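Side-chain contacts in RNA-directed RNA polymerase (Infectious pancreatic necrosis virus, PDB 3ZED), which catalyses template-directed RNA synthesis from ribonucleoside triphosphates, and probably occurs both free and covalently attached to the viral genomic RNA: residues Val93-Gly98 and Ala263-Asp268; Val190-Glu195 and Ser484-Ala489; Ser269-Leu274 and His329-Met334; Tyr421-Gly426 and Phe443-Ala448; Pro434-Thr439 and Ser723-Leu728. All blocks are in the same frame, centred on the assembly; numbering follows the deposited sequence.

Interaction 1: residues Val93-Gly98 and Ala263-Asp268; sequences VSVPEG and ALVLAD
V265 meets V93 and V95, one methyl for each. With CG1 anti to the backbone N (chi1 169°) and CG2 beside it, the two branches divide the work: CG1 lies 3.8 Å from V95 CG1, the two side chains nearly perpendicular, while CG2 comes to 4.1 Å from V93 CG2. V93 and V95, two residues apart on the strand, both point their CB toward the helix. Next along the strand, P96 meets L266: its ring carbon CD lies 3.8 Å from L266 CD2, the extended leucine bringing its end closer than its CB would suggest. No polar bond joins the side chains here. Beta-branched valine and the proline ring offer apolar surface close to the backbone, which suits a buried contact between strand and helix.

In the second shell, the strand is held by its neighbour 65-72, through backbone bonds of V93 with L71 and of V95 with V69. The backbone of S94 is bonded too, its N to E262 of the helix and its O to the hydroxyl of Y251, a loop residue of the predicted GTP site that also touches L266. P96 forms the centre of an inverse gamma turn. The whole is an edge strand of a three-stranded antiparallel sheet packed against helix 260-278, close to that predicted nucleotide site.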
# COMPACT_ATOMS: atom_id res chain seq x y z
N VAL B 93 -14.64 -27.11 8.14
CA VAL B 93 -14.70 -25.75 7.61
C VAL B 93 -16.06 -25.11 8.01
O VAL B 93 -17.10 -25.74 7.85
CB VAL B 93 -14.42 -25.73 6.07
CG1 VAL B 93 -15.51 -26.41 5.24
CG2 VAL B 93 -14.15 -24.33 5.56
N SER B 94 -16.03 -23.90 8.60
CA SER B 94 -17.25 -23.20 9.02
C SER B 94 -17.67 -22.23 7.91
O SER B 94 -16.93 -21.33 7.57
CB SER B 94 -17.04 -22.49 10.35
OG SER B 94 -15.94 -21.60 10.28
N VAL B 95 -18.85 -22.47 7.30
CA VAL B 95 -19.31 -21.67 6.17
C VAL B 95 -20.70 -21.03 6.43
O VAL B 95 -21.54 -21.65 7.07
CB VAL B 95 -19.31 -22.48 4.85
CG1 VAL B 95 -17.89 -22.86 4.43
CG2 VAL B 95 -20.19 -23.72 4.95
N PRO B 96 -20.94 -19.78 5.94
CA PRO B 96 -22.26 -19.14 6.17
C PRO B 96 -23.33 -19.75 5.26
O PRO B 96 -23.58 -19.25 4.17
CB PRO B 96 -22.00 -17.66 5.86
CG PRO B 96 -20.54 -17.54 5.48
CD PRO B 96 -20.05 -18.90 5.15
N GLU B 97 -23.95 -20.85 5.72
CA GLU B 97 -24.95 -21.62 4.98
C GLU B 97 -26.27 -21.82 5.75
O GLU B 97 -27.23 -22.32 5.16
CB GLU B 97 -24.39 -23.01 4.65
CG GLU B 97 -23.83 -23.14 3.24
CD GLU B 97 -23.28 -24.52 2.90
OE1 GLU B 97 -23.89 -25.54 3.30
OE2 GLU B 97 -22.24 -24.58 2.20
N GLY B 98 -26.30 -21.45 7.03
CA GLY B 98 -27.44 -21.63 7.92
C GLY B 98 -28.75 -21.00 7.48
O GLY B 98 -28.75 -20.05 6.69
N ALA B 263 -11.57 -19.32 3.52
CA ALA B 263 -11.25 -18.34 2.47
C ALA B 263 -11.30 -18.97 1.08
O ALA B 263 -11.95 -18.42 0.21
CB ALA B 263 -9.88 -17.75 2.72
N LEU B 264 -10.66 -20.14 0.90
CA LEU B 264 -10.64 -20.88 -0.36
C LEU B 264 -12.05 -21.27 -0.76
O LEU B 264 -12.43 -21.00 -1.90
CB LEU B 264 -9.75 -22.15 -0.26
CG LEU B 264 -8.26 -21.92 -0.06
CD1 LEU B 264 -7.55 -23.23 0.25
CD2 LEU B 264 -7.62 -21.25 -1.27
N VAL B 265 -12.85 -21.82 0.17
CA VAL B 265 -14.24 -22.21 -0.07
C VAL B 265 -15.04 -20.98 -0.54
O VAL B 265 -15.70 -21.05 -1.58
CB VAL B 265 -14.89 -22.93 1.16
CG1 VAL B 265 -16.40 -23.09 0.99
CG2 VAL B 265 -14.25 -24.28 1.43
N LEU B 266 -14.96 -19.86 0.20
CA LEU B 266 -15.71 -18.64 -0.12
C LEU B 266 -15.24 -17.98 -1.42
O LEU B 266 -16.10 -17.61 -2.23
CB LEU B 266 -15.64 -17.64 1.05
CG LEU B 266 -16.40 -18.00 2.33
CD1 LEU B 266 -16.29 -16.90 3.35
CD2 LEU B 266 -17.91 -18.32 2.04
N ALA B 267 -13.90 -17.84 -1.63
CA ALA B 267 -13.34 -17.25 -2.85
C ALA B 267 -13.68 -18.11 -4.06
O ALA B 267 -14.09 -17.56 -5.08
CB ALA B 267 -11.83 -17.06 -2.73
N ASP B 268 -13.59 -19.46 -3.94
CA ASP B 268 -13.96 -20.41 -5.00
C ASP B 268 -15.42 -20.24 -5.41
O ASP B 268 -15.72 -20.11 -6.60
CB ASP B 268 -13.78 -21.87 -4.53
CG ASP B 268 -12.39 -22.47 -4.61
OD1 ASP B 268 -11.40 -21.70 -4.61
OD2 ASP B 268 -12.29 -23.71 -4.59

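Interaction 2: residues Val190-Glu195 and Ser484-Ala489; sequences VGYTNE and STIVVA
Y192 reaches A489 because a chi1 of -63° sets its CG trans to its own carbonyl carbon, with the ring turned across the side chain (chi2 -90°). The phenol is thereby carried toward helix 476-493, where its OH comes to 3.6 Å from A489 CB. The small alanine lets the tyrosine oxygen come close to the helix, and the hydroxyl finds its polar partner just beyond, in the carboxylate of E490. Further back on the same ring, CE2 lies 4.4 Å from I486 CG2. That methyl is shared, since V190 CG1, from the last turn of helix 187-190, also approaches I486 CG2, to 4.3 Å.

Between V190 and Y192 a Schellman motif ends helix 187-190, with Y192 N bonded to P187 O and G191 N to K188 O. G191 is its C-prime residue; its phi of 120° suits glycine, which has no CB to meet the preceding carbonyl. T193 then N-caps helix 194-204, which begins at once and whose L197 and L200 touch Y192. I486 and A489, three residues apart, lie on one side of their helix, and I486 also touches H414 of helix 412-426.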
# COMPACT_ATOMS: atom_id res chain seq x y z
N VAL B 190 -12.62 13.86 -16.15
CA VAL B 190 -11.38 14.63 -16.31
C VAL B 190 -11.04 14.75 -17.83
O VAL B 190 -10.51 15.77 -18.27
CB VAL B 190 -10.21 14.06 -15.46
CG1 VAL B 190 -8.93 14.89 -15.61
CG2 VAL B 190 -10.60 13.96 -13.99
N GLY B 191 -11.38 13.72 -18.61
CA GLY B 191 -11.18 13.71 -20.05
C GLY B 191 -10.30 12.60 -20.60
O GLY B 191 -9.81 12.72 -21.73
N TYR B 192 -10.10 11.51 -19.82
CA TYR B 192 -9.26 10.39 -20.26
C TYR B 192 -10.06 9.13 -20.50
O TYR B 192 -10.91 8.76 -19.69
CB TYR B 192 -8.16 10.07 -19.23
CG TYR B 192 -7.16 11.17 -18.99
CD1 TYR B 192 -5.99 11.26 -19.75
CD2 TYR B 192 -7.34 12.09 -17.97
CE1 TYR B 192 -5.06 12.27 -19.54
CE2 TYR B 192 -6.42 13.11 -17.75
CZ TYR B 192 -5.28 13.19 -18.53
OH TYR B 192 -4.37 14.19 -18.31
N THR B 193 -9.74 8.42 -21.60
CA THR B 193 -10.30 7.09 -21.86
C THR B 193 -9.40 6.09 -21.09
O THR B 193 -8.34 6.49 -20.61
CB THR B 193 -10.34 6.78 -23.37
OG1 THR B 193 -9.00 6.72 -23.87
CG2 THR B 193 -11.19 7.78 -24.19
N ASN B 194 -9.79 4.80 -21.02
CA ASN B 194 -8.98 3.77 -20.36
C ASN B 194 -7.64 3.62 -21.07
O ASN B 194 -6.61 3.52 -20.41
CB ASN B 194 -9.71 2.44 -20.34
CG ASN B 194 -10.80 2.34 -19.30
OD1 ASN B 194 -10.69 2.89 -18.20
ND2 ASN B 194 -11.85 1.61 -19.61
N GLU B 195 -7.65 3.67 -22.42
CA GLU B 195 -6.44 3.52 -23.24
C GLU B 195 -5.49 4.71 -23.07
O GLU B 195 -4.28 4.49 -22.99
CB GLU B 195 -6.80 3.29 -24.73
CG GLU B 195 -5.62 2.96 -25.63
CD GLU B 195 -4.74 1.77 -25.28
OE1 GLU B 195 -5.18 0.88 -24.53
OE2 GLU B 195 -3.60 1.73 -25.81
N SER B 484 -2.05 9.95 -8.83
CA SER B 484 -0.88 10.84 -8.93
C SER B 484 -0.45 11.02 -10.38
O SER B 484 -0.06 12.12 -10.76
CB SER B 484 0.28 10.31 -8.10
OG SER B 484 -0.04 10.38 -6.73
N THR B 485 -0.57 9.95 -11.20
CA THR B 485 -0.27 9.95 -12.65
C THR B 485 -1.16 11.00 -13.37
O THR B 485 -0.66 11.73 -14.23
CB THR B 485 -0.44 8.53 -13.21
OG1 THR B 485 0.62 7.73 -12.70
CG2 THR B 485 -0.44 8.48 -14.74
N ILE B 486 -2.45 11.06 -12.99
CA ILE B 486 -3.43 11.99 -13.55
C ILE B 486 -3.02 13.43 -13.19
O ILE B 486 -3.01 14.30 -14.07
CB ILE B 486 -4.88 11.64 -13.07
CG1 ILE B 486 -5.34 10.30 -13.69
CG2 ILE B 486 -5.86 12.81 -13.37
CD1 ILE B 486 -6.67 9.71 -13.14
N VAL B 487 -2.66 13.68 -11.91
CA VAL B 487 -2.24 15.00 -11.44
C VAL B 487 -0.96 15.43 -12.21
O VAL B 487 -0.91 16.56 -12.72
CB VAL B 487 -2.05 15.03 -9.88
CG1 VAL B 487 -1.40 16.33 -9.41
CG2 VAL B 487 -3.37 14.80 -9.15
N VAL B 488 0.01 14.52 -12.37
CA VAL B 488 1.29 14.78 -13.07
C VAL B 488 1.02 15.03 -14.57
O VAL B 488 1.55 16.01 -15.10
CB VAL B 488 2.35 13.67 -12.83
CG1 VAL B 488 3.56 13.83 -13.75
CG2 VAL B 488 2.79 13.67 -11.37
N ALA B 489 0.19 14.20 -15.23
CA ALA B 489 -0.17 14.38 -16.64
C ALA B 489 -0.80 15.77 -16.88
O ALA B 489 -0.51 16.42 -17.89
CB ALA B 489 -1.13 13.30 -17.09

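Interaction 3: residues Ser269-Leu274 and His329-Met334; sequences SFIRDL and HLLLSM
Two helices of the polymerase, 260-278 and 326-340, pack here through L331, whose isopropyl end meets F270 and I271. The contact is entirely apolar. L331 CG stands anti to the carbonyl carbon (chi1 -66°), and its two methyls are shared between neighbours on the facing helix. L331 CD1 comes in at the edge of the F270 ring, near its plane, 3.8 Å from F270 CD2; L331 CD2 is 4.1 Å from I271 CB. A branched leucine suits the place because one residue can serve two partners. The phenylalanine presents its rim to the methyl and stands edge-to-face with the ring of F294. F443 of helix 438-452 touches both I271 and L331, making the junction three-sided.

Away from the interface, S333 pins its own helix. H329 O accepts from both S333 N and S333 OG, which reach it from opposite faces of its carbonyl plane. The hydroxyl bond, S333 OG to H329 O, is 2.7 Å long with a C=O...donor angle of 146°.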
# COMPACT_ATOMS: atom_id res chain seq x y z
N SER B 269 -16.32 -20.26 -4.42
CA SER B 269 -17.77 -20.18 -4.63
C SER B 269 -18.17 -18.85 -5.24
O SER B 269 -19.02 -18.84 -6.12
CB SER B 269 -18.52 -20.41 -3.32
OG SER B 269 -18.21 -21.66 -2.74
N PHE B 270 -17.54 -17.74 -4.81
CA PHE B 270 -17.87 -16.42 -5.34
C PHE B 270 -17.51 -16.30 -6.83
O PHE B 270 -18.37 -15.89 -7.60
CB PHE B 270 -17.19 -15.29 -4.53
CG PHE B 270 -17.56 -13.91 -5.02
CD1 PHE B 270 -18.87 -13.44 -4.90
CD2 PHE B 270 -16.61 -13.09 -5.62
CE1 PHE B 270 -19.22 -12.16 -5.36
CE2 PHE B 270 -16.95 -11.80 -6.08
CZ PHE B 270 -18.25 -11.35 -5.94
N ILE B 271 -16.26 -16.64 -7.22
CA ILE B 271 -15.79 -16.53 -8.61
C ILE B 271 -16.56 -17.53 -9.53
O ILE B 271 -16.89 -17.17 -10.66
CB ILE B 271 -14.23 -16.64 -8.73
CG1 ILE B 271 -13.70 -16.17 -10.11
CG2 ILE B 271 -13.67 -18.03 -8.37
CD1 ILE B 271 -13.81 -14.67 -10.37
N ARG B 272 -16.89 -18.75 -9.02
CA ARG B 272 -17.62 -19.78 -9.77
C ARG B 272 -19.08 -19.37 -9.98
O ARG B 272 -19.59 -19.50 -11.10
CB ARG B 272 -17.53 -21.13 -9.04
CG ARG B 272 -18.49 -22.24 -9.53
CD ARG B 272 -18.13 -23.62 -9.01
NE ARG B 272 -17.83 -23.61 -7.58
CZ ARG B 272 -16.64 -23.91 -7.06
NH1 ARG B 272 -15.64 -24.29 -7.85
NH2 ARG B 272 -16.45 -23.85 -5.75
N ASP B 273 -19.74 -18.86 -8.92
CA ASP B 273 -21.14 -18.41 -8.97
C ASP B 273 -21.28 -17.19 -9.85
O ASP B 273 -22.29 -17.06 -10.53
CB ASP B 273 -21.70 -18.11 -7.58
CG ASP B 273 -22.16 -19.32 -6.77
OD1 ASP B 273 -21.89 -20.47 -7.20
OD2 ASP B 273 -22.79 -19.11 -5.71
N LEU B 274 -20.28 -16.29 -9.85
CA LEU B 274 -20.26 -15.09 -10.68
C LEU B 274 -20.13 -15.50 -12.17
O LEU B 274 -20.93 -15.04 -12.99
CB LEU B 274 -19.11 -14.17 -10.24
CG LEU B 274 -19.01 -12.77 -10.86
CD1 LEU B 274 -20.28 -11.93 -10.57
CD2 LEU B 274 -17.78 -12.05 -10.33
N HIS B 329 -9.54 -10.17 -0.75
CA HIS B 329 -8.10 -9.88 -0.81
C HIS B 329 -7.37 -10.91 -1.70
O HIS B 329 -6.53 -10.52 -2.51
CB HIS B 329 -7.48 -9.86 0.60
CG HIS B 329 -6.01 -9.62 0.58
ND1 HIS B 329 -5.50 -8.37 0.27
CD2 HIS B 329 -4.98 -10.48 0.76
CE1 HIS B 329 -4.18 -8.50 0.29
NE2 HIS B 329 -3.83 -9.75 0.60
N LEU B 330 -7.72 -12.20 -1.57
CA LEU B 330 -7.13 -13.31 -2.31
C LEU B 330 -7.41 -13.17 -3.83
O LEU B 330 -6.48 -13.27 -4.63
CB LEU B 330 -7.70 -14.63 -1.75
CG LEU B 330 -7.02 -15.97 -2.12
CD1 LEU B 330 -5.51 -15.98 -1.76
CD2 LEU B 330 -7.74 -17.12 -1.44
N LEU B 331 -8.67 -12.90 -4.20
CA LEU B 331 -9.10 -12.73 -5.61
C LEU B 331 -8.44 -11.50 -6.27
O LEU B 331 -7.98 -11.59 -7.40
CB LEU B 331 -10.63 -12.64 -5.71
CG LEU B 331 -11.42 -13.90 -5.34
CD1 LEU B 331 -12.91 -13.57 -5.16
CD2 LEU B 331 -11.24 -15.02 -6.37
N LEU B 332 -8.37 -10.37 -5.55
CA LEU B 332 -7.73 -9.15 -6.04
C LEU B 332 -6.22 -9.35 -6.24
O LEU B 332 -5.67 -8.93 -7.27
CB LEU B 332 -7.95 -7.96 -5.06
CG LEU B 332 -9.35 -7.35 -4.94
CD1 LEU B 332 -9.37 -6.26 -3.92
CD2 LEU B 332 -9.83 -6.80 -6.27
N SER B 333 -5.56 -9.98 -5.25
CA SER B 333 -4.11 -10.23 -5.23
C SER B 333 -3.69 -11.17 -6.33
O SER B 333 -2.57 -11.04 -6.80
CB SER B 333 -3.66 -10.76 -3.87
OG SER B 333 -3.92 -9.78 -2.89
N MET B 334 -4.60 -12.07 -6.78
CA MET B 334 -4.34 -12.97 -7.91
C MET B 334 -4.17 -12.17 -9.24
O MET B 334 -3.50 -12.63 -10.14
CB MET B 334 -5.46 -14.00 -8.04
CG MET B 334 -5.31 -15.16 -7.10
SD MET B 334 -6.77 -16.24 -7.04
CE MET B 334 -6.68 -17.02 -8.65

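Interaction 4: residues Tyr421-Gly426 and Phe443-Ala448; sequences YLLTRG and FAMNVA
Two flat groups lie beside the point where L423 meets A444. One face of the F443 ring carries A448 CB, 3.7 Å above the plane and offset toward the rim. On the other helix, the guanidinium of R425 takes T424 OG1 at its edge, exactly in plane: NH1 donates across 3.1 Å at 169°, while its NH2 and NE form salt bridges with E195 and E202. T424 OG1 in turn bonds to Y420 O, so the hydroxyl ties the arginine to the helix backbone.

Between the helices the contact is apolar. L423 CD1 lies 4.1 Å from A444 CB, and CD2 almost as near, so both methyls straddle the small alanine. M445, whose CB points across rather than at L423, brings SD to 4.4 Å from L423 CD2. Each helix has a wider pi-type turn; in the second, A448 N bonds to F443 O at 2.7 Å. This is the packing of consecutive helices, 412-426 and 438-452, within the RdRp catalytic region.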
# COMPACT_ATOMS: atom_id res chain seq x y z
N TYR B 421 -5.41 -1.54 -17.37
CA TYR B 421 -3.96 -1.50 -17.59
C TYR B 421 -3.30 -2.85 -17.27
O TYR B 421 -2.50 -3.34 -18.07
CB TYR B 421 -3.33 -0.37 -16.76
CG TYR B 421 -1.83 -0.27 -16.94
CD1 TYR B 421 -1.28 0.09 -18.16
CD2 TYR B 421 -0.98 -0.53 -15.88
CE1 TYR B 421 0.10 0.17 -18.33
CE2 TYR B 421 0.41 -0.45 -16.03
CZ TYR B 421 0.94 -0.11 -17.26
OH TYR B 421 2.30 -0.00 -17.41
N LEU B 422 -3.66 -3.47 -16.14
CA LEU B 422 -3.10 -4.77 -15.74
C LEU B 422 -3.50 -5.89 -16.70
O LEU B 422 -2.67 -6.73 -17.04
CB LEU B 422 -3.54 -5.13 -14.31
CG LEU B 422 -3.01 -4.25 -13.14
CD1 LEU B 422 -3.62 -4.69 -11.84
CD2 LEU B 422 -1.49 -4.34 -12.99
N LEU B 423 -4.77 -5.92 -17.15
CA LEU B 423 -5.26 -6.98 -18.04
C LEU B 423 -4.79 -6.83 -19.48
O LEU B 423 -4.65 -7.83 -20.15
CB LEU B 423 -6.79 -7.11 -17.99
CG LEU B 423 -7.34 -8.20 -17.05
CD1 LEU B 423 -7.04 -7.88 -15.58
CD2 LEU B 423 -8.84 -8.38 -17.25
N THR B 424 -4.51 -5.59 -19.94
CA THR B 424 -4.05 -5.37 -21.32
C THR B 424 -2.51 -5.45 -21.40
O THR B 424 -2.00 -6.06 -22.32
CB THR B 424 -4.60 -4.04 -21.91
OG1 THR B 424 -4.19 -2.94 -21.09
CG2 THR B 424 -6.11 -4.02 -22.05
N ARG B 425 -1.78 -4.84 -20.46
CA ARG B 425 -0.32 -4.79 -20.51
C ARG B 425 0.36 -5.92 -19.71
O ARG B 425 1.51 -6.24 -20.00
CB ARG B 425 0.20 -3.41 -20.02
CG ARG B 425 0.23 -2.31 -21.09
CD ARG B 425 -1.15 -1.88 -21.57
NE ARG B 425 -1.05 -0.78 -22.53
CZ ARG B 425 -2.07 -0.25 -23.18
NH1 ARG B 425 -3.31 -0.69 -22.98
NH2 ARG B 425 -1.87 0.75 -24.04
N GLY B 426 -0.33 -6.49 -18.73
CA GLY B 426 0.23 -7.55 -17.90
C GLY B 426 -0.23 -8.93 -18.34
O GLY B 426 0.55 -9.71 -18.89
N PHE B 443 -15.02 -10.35 -13.15
CA PHE B 443 -14.62 -10.03 -11.79
C PHE B 443 -13.78 -8.78 -11.78
O PHE B 443 -14.13 -7.84 -11.08
CB PHE B 443 -13.87 -11.19 -11.11
CG PHE B 443 -13.30 -10.80 -9.77
CD1 PHE B 443 -14.15 -10.52 -8.69
CD2 PHE B 443 -11.93 -10.61 -9.60
CE1 PHE B 443 -13.63 -10.10 -7.45
CE2 PHE B 443 -11.41 -10.18 -8.37
CZ PHE B 443 -12.26 -9.93 -7.30
N ALA B 444 -12.71 -8.74 -12.60
CA ALA B 444 -11.76 -7.63 -12.61
C ALA B 444 -12.35 -6.31 -13.07
O ALA B 444 -12.15 -5.29 -12.41
CB ALA B 444 -10.55 -7.98 -13.46
N MET B 445 -13.11 -6.32 -14.19
CA MET B 445 -13.63 -5.09 -14.79
C MET B 445 -14.98 -4.66 -14.28
O MET B 445 -15.23 -3.46 -14.15
CB MET B 445 -13.73 -5.23 -16.33
CG MET B 445 -12.41 -5.59 -17.04
SD MET B 445 -10.94 -4.61 -16.56
CE MET B 445 -11.43 -2.99 -17.07
N ASN B 446 -15.88 -5.60 -14.05
CA ASN B 446 -17.26 -5.25 -13.77
C ASN B 446 -17.68 -5.32 -12.32
O ASN B 446 -18.69 -4.70 -11.98
CB ASN B 446 -18.19 -6.16 -14.60
CG ASN B 446 -17.91 -6.15 -16.09
OD1 ASN B 446 -17.40 -7.10 -16.64
ND2 ASN B 446 -18.27 -5.08 -16.77
N VAL B 447 -16.96 -6.07 -11.46
CA VAL B 447 -17.42 -6.21 -10.07
C VAL B 447 -16.38 -5.74 -9.05
O VAL B 447 -16.73 -4.95 -8.17
CB VAL B 447 -17.88 -7.67 -9.78
CG1 VAL B 447 -18.24 -7.88 -8.31
CG2 VAL B 447 -19.03 -8.09 -10.70
N ALA B 448 -15.14 -6.24 -9.13
CA ALA B 448 -14.07 -5.97 -8.15
C ALA B 448 -13.92 -4.48 -7.77
O ALA B 448 -13.87 -4.23 -6.58
CB ALA B 448 -12.73 -6.52 -8.63

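Interaction 5: residues Pro434-Thr439 and Ser723-Leu728; sequences PRYNPT and SAVWRL
V725, which packs on P434 and Y436, stands in the first turn of helix 724-732, where L728 N bonds to A724 O at 2.9 Å. The turn has a serine N-cap: S723 OG accepts from W726 N, though weakly at 3.4 Å. Serine suits the cap because its short side chain can bend back over the amides of the first turn, which have no preceding carbonyl within the helix. Its CB also lies on one face of the W726 ring.

The contact itself rests on a single methyl. V725 CG1 stands anti to the backbone N (chi1 173°) and so projects from the helix into the angle between a proline and a tyrosine. It meets P434 CD at 3.9 Å, with CB and CG of that ring only slightly farther, and Y436 OH at 3.8 Å. The tyrosine and valine side chains lie alongside, running opposite ways. The segment 434-439 is the approach to helix 438-452, whose N-cap is N437; the contact thus joins the catalytic region to the C-terminal region of the chain, where helix 740-752 also covers P434 and Y436. Within the segment, P434 CB sits 3.4 Å above the Y436 ring, over its centre.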
# COMPACT_ATOMS: atom_id res chain seq x y z
N PRO B 434 -5.54 -13.01 -24.66
CA PRO B 434 -5.64 -12.75 -23.21
C PRO B 434 -5.24 -13.92 -22.31
O PRO B 434 -5.54 -15.08 -22.61
CB PRO B 434 -7.13 -12.42 -23.03
CG PRO B 434 -7.81 -13.16 -24.12
CD PRO B 434 -6.88 -13.12 -25.28
N ARG B 435 -4.59 -13.60 -21.16
CA ARG B 435 -4.19 -14.56 -20.13
C ARG B 435 -5.27 -14.56 -19.04
O ARG B 435 -4.99 -14.49 -17.85
CB ARG B 435 -2.78 -14.22 -19.58
CG ARG B 435 -1.65 -14.56 -20.53
CD ARG B 435 -0.28 -14.35 -19.94
NE ARG B 435 0.01 -15.30 -18.86
CZ ARG B 435 1.16 -15.35 -18.19
NH1 ARG B 435 2.16 -14.54 -18.52
NH2 ARG B 435 1.32 -16.21 -17.20
N TYR B 436 -6.54 -14.60 -19.50
CA TYR B 436 -7.75 -14.60 -18.69
C TYR B 436 -8.93 -15.06 -19.53
O TYR B 436 -8.89 -15.02 -20.76
CB TYR B 436 -8.02 -13.21 -18.07
CG TYR B 436 -8.09 -12.07 -19.07
CD1 TYR B 436 -9.26 -11.81 -19.78
CD2 TYR B 436 -6.99 -11.25 -19.30
CE1 TYR B 436 -9.34 -10.76 -20.70
CE2 TYR B 436 -7.05 -10.20 -20.22
CZ TYR B 436 -8.23 -9.97 -20.92
OH TYR B 436 -8.29 -8.94 -21.83
N ASN B 437 -10.00 -15.50 -18.86
CA ASN B 437 -11.24 -15.93 -19.49
C ASN B 437 -12.36 -14.89 -19.20
O ASN B 437 -12.10 -13.93 -18.44
CB ASN B 437 -11.61 -17.35 -19.01
CG ASN B 437 -11.92 -17.58 -17.55
OD1 ASN B 437 -12.24 -16.68 -16.77
ND2 ASN B 437 -11.95 -18.85 -17.18
N PRO B 438 -13.59 -15.05 -19.76
CA PRO B 438 -14.65 -14.06 -19.48
C PRO B 438 -15.01 -13.91 -18.00
O PRO B 438 -15.29 -12.79 -17.56
CB PRO B 438 -15.84 -14.59 -20.30
CG PRO B 438 -15.21 -15.35 -21.41
CD PRO B 438 -14.06 -16.07 -20.73
N THR B 439 -14.99 -15.00 -17.21
CA THR B 439 -15.31 -14.94 -15.78
C THR B 439 -14.36 -14.00 -15.03
O THR B 439 -14.83 -13.16 -14.25
CB THR B 439 -15.28 -16.35 -15.16
OG1 THR B 439 -16.32 -17.10 -15.78
CG2 THR B 439 -15.46 -16.35 -13.64
N SER B 723 -5.84 -3.01 -30.69
CA SER B 723 -6.13 -4.41 -30.38
C SER B 723 -7.62 -4.60 -30.09
O SER B 723 -8.19 -3.87 -29.28
CB SER B 723 -5.30 -4.87 -29.18
OG SER B 723 -5.81 -6.10 -28.69
N ALA B 724 -8.24 -5.59 -30.77
CA ALA B 724 -9.65 -5.92 -30.62
C ALA B 724 -9.94 -6.52 -29.25
O ALA B 724 -10.99 -6.23 -28.67
CB ALA B 724 -10.09 -6.88 -31.72
N VAL B 725 -8.99 -7.30 -28.68
CA VAL B 725 -9.08 -7.89 -27.34
C VAL B 725 -9.20 -6.76 -26.30
O VAL B 725 -10.05 -6.81 -25.41
CB VAL B 725 -7.87 -8.84 -27.04
CG1 VAL B 725 -7.89 -9.33 -25.58
CG2 VAL B 725 -7.83 -10.03 -28.01
N TRP B 726 -8.35 -5.72 -26.46
CA TRP B 726 -8.30 -4.56 -25.58
C TRP B 726 -9.56 -3.72 -25.76
O TRP B 726 -10.11 -3.24 -24.77
CB TRP B 726 -7.03 -3.73 -25.85
CG TRP B 726 -5.72 -4.42 -25.54
CD1 TRP B 726 -5.53 -5.73 -25.18
CD2 TRP B 726 -4.42 -3.83 -25.58
NE1 TRP B 726 -4.19 -5.98 -24.98
CE2 TRP B 726 -3.48 -4.83 -25.24
CE3 TRP B 726 -3.95 -2.53 -25.86
CZ2 TRP B 726 -2.10 -4.58 -25.16
CZ3 TRP B 726 -2.58 -2.29 -25.81
CH2 TRP B 726 -1.67 -3.30 -25.44
N ARG B 727 -10.06 -3.60 -27.01
CA ARG B 727 -11.29 -2.88 -27.33
C ARG B 727 -12.49 -3.53 -26.64
O ARG B 727 -13.33 -2.81 -26.11
CB ARG B 727 -11.51 -2.82 -28.84
CG ARG B 727 -11.02 -1.51 -29.43
CD ARG B 727 -11.53 -1.30 -30.83
NE ARG B 727 -10.57 -1.87 -31.78
CZ ARG B 727 -10.87 -2.70 -32.78
NH1 ARG B 727 -12.12 -3.08 -32.99
NH2 ARG B 727 -9.91 -3.16 -33.57
N LEU B 728 -12.52 -4.88 -26.58
CA LEU B 728 -13.57 -5.63 -25.89
C LEU B 728 -13.55 -5.33 -24.39
O LEU B 728 -14.62 -5.18 -23.80
CB LEU B 728 -13.41 -7.14 -26.12
CG LEU B 728 -13.83 -7.71 -27.49
CD1 LEU B 728 -13.60 -9.20 -27.54
CD2 LEU B 728 -15.30 -7.44 -27.78

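Overall arrangement
From the N terminus, strand 92-98 opens interaction 1, and 190-195 opens interaction 2 before helix 260-278 closes the first, so the two loops cross. Helix 260-278 continues directly into interaction 3, closed by helix 326-340. Interaction 4 opens at 421-426; interaction 5 opens at 434-439 before 443-448 closes interaction 4, and these two cross as well. Helix 476-493 then closes interaction 2, whose long loop encloses interactions 3 and 4. Interaction 5 closes last, at 723-728, crossing interaction 2. Helix 438-452 touches interaction 3, W726 packs against T424 and R425, and a salt bridge from E195 to R425 ties interaction 2 to interaction 4, linking helices of the catalytic region with the C-terminal region.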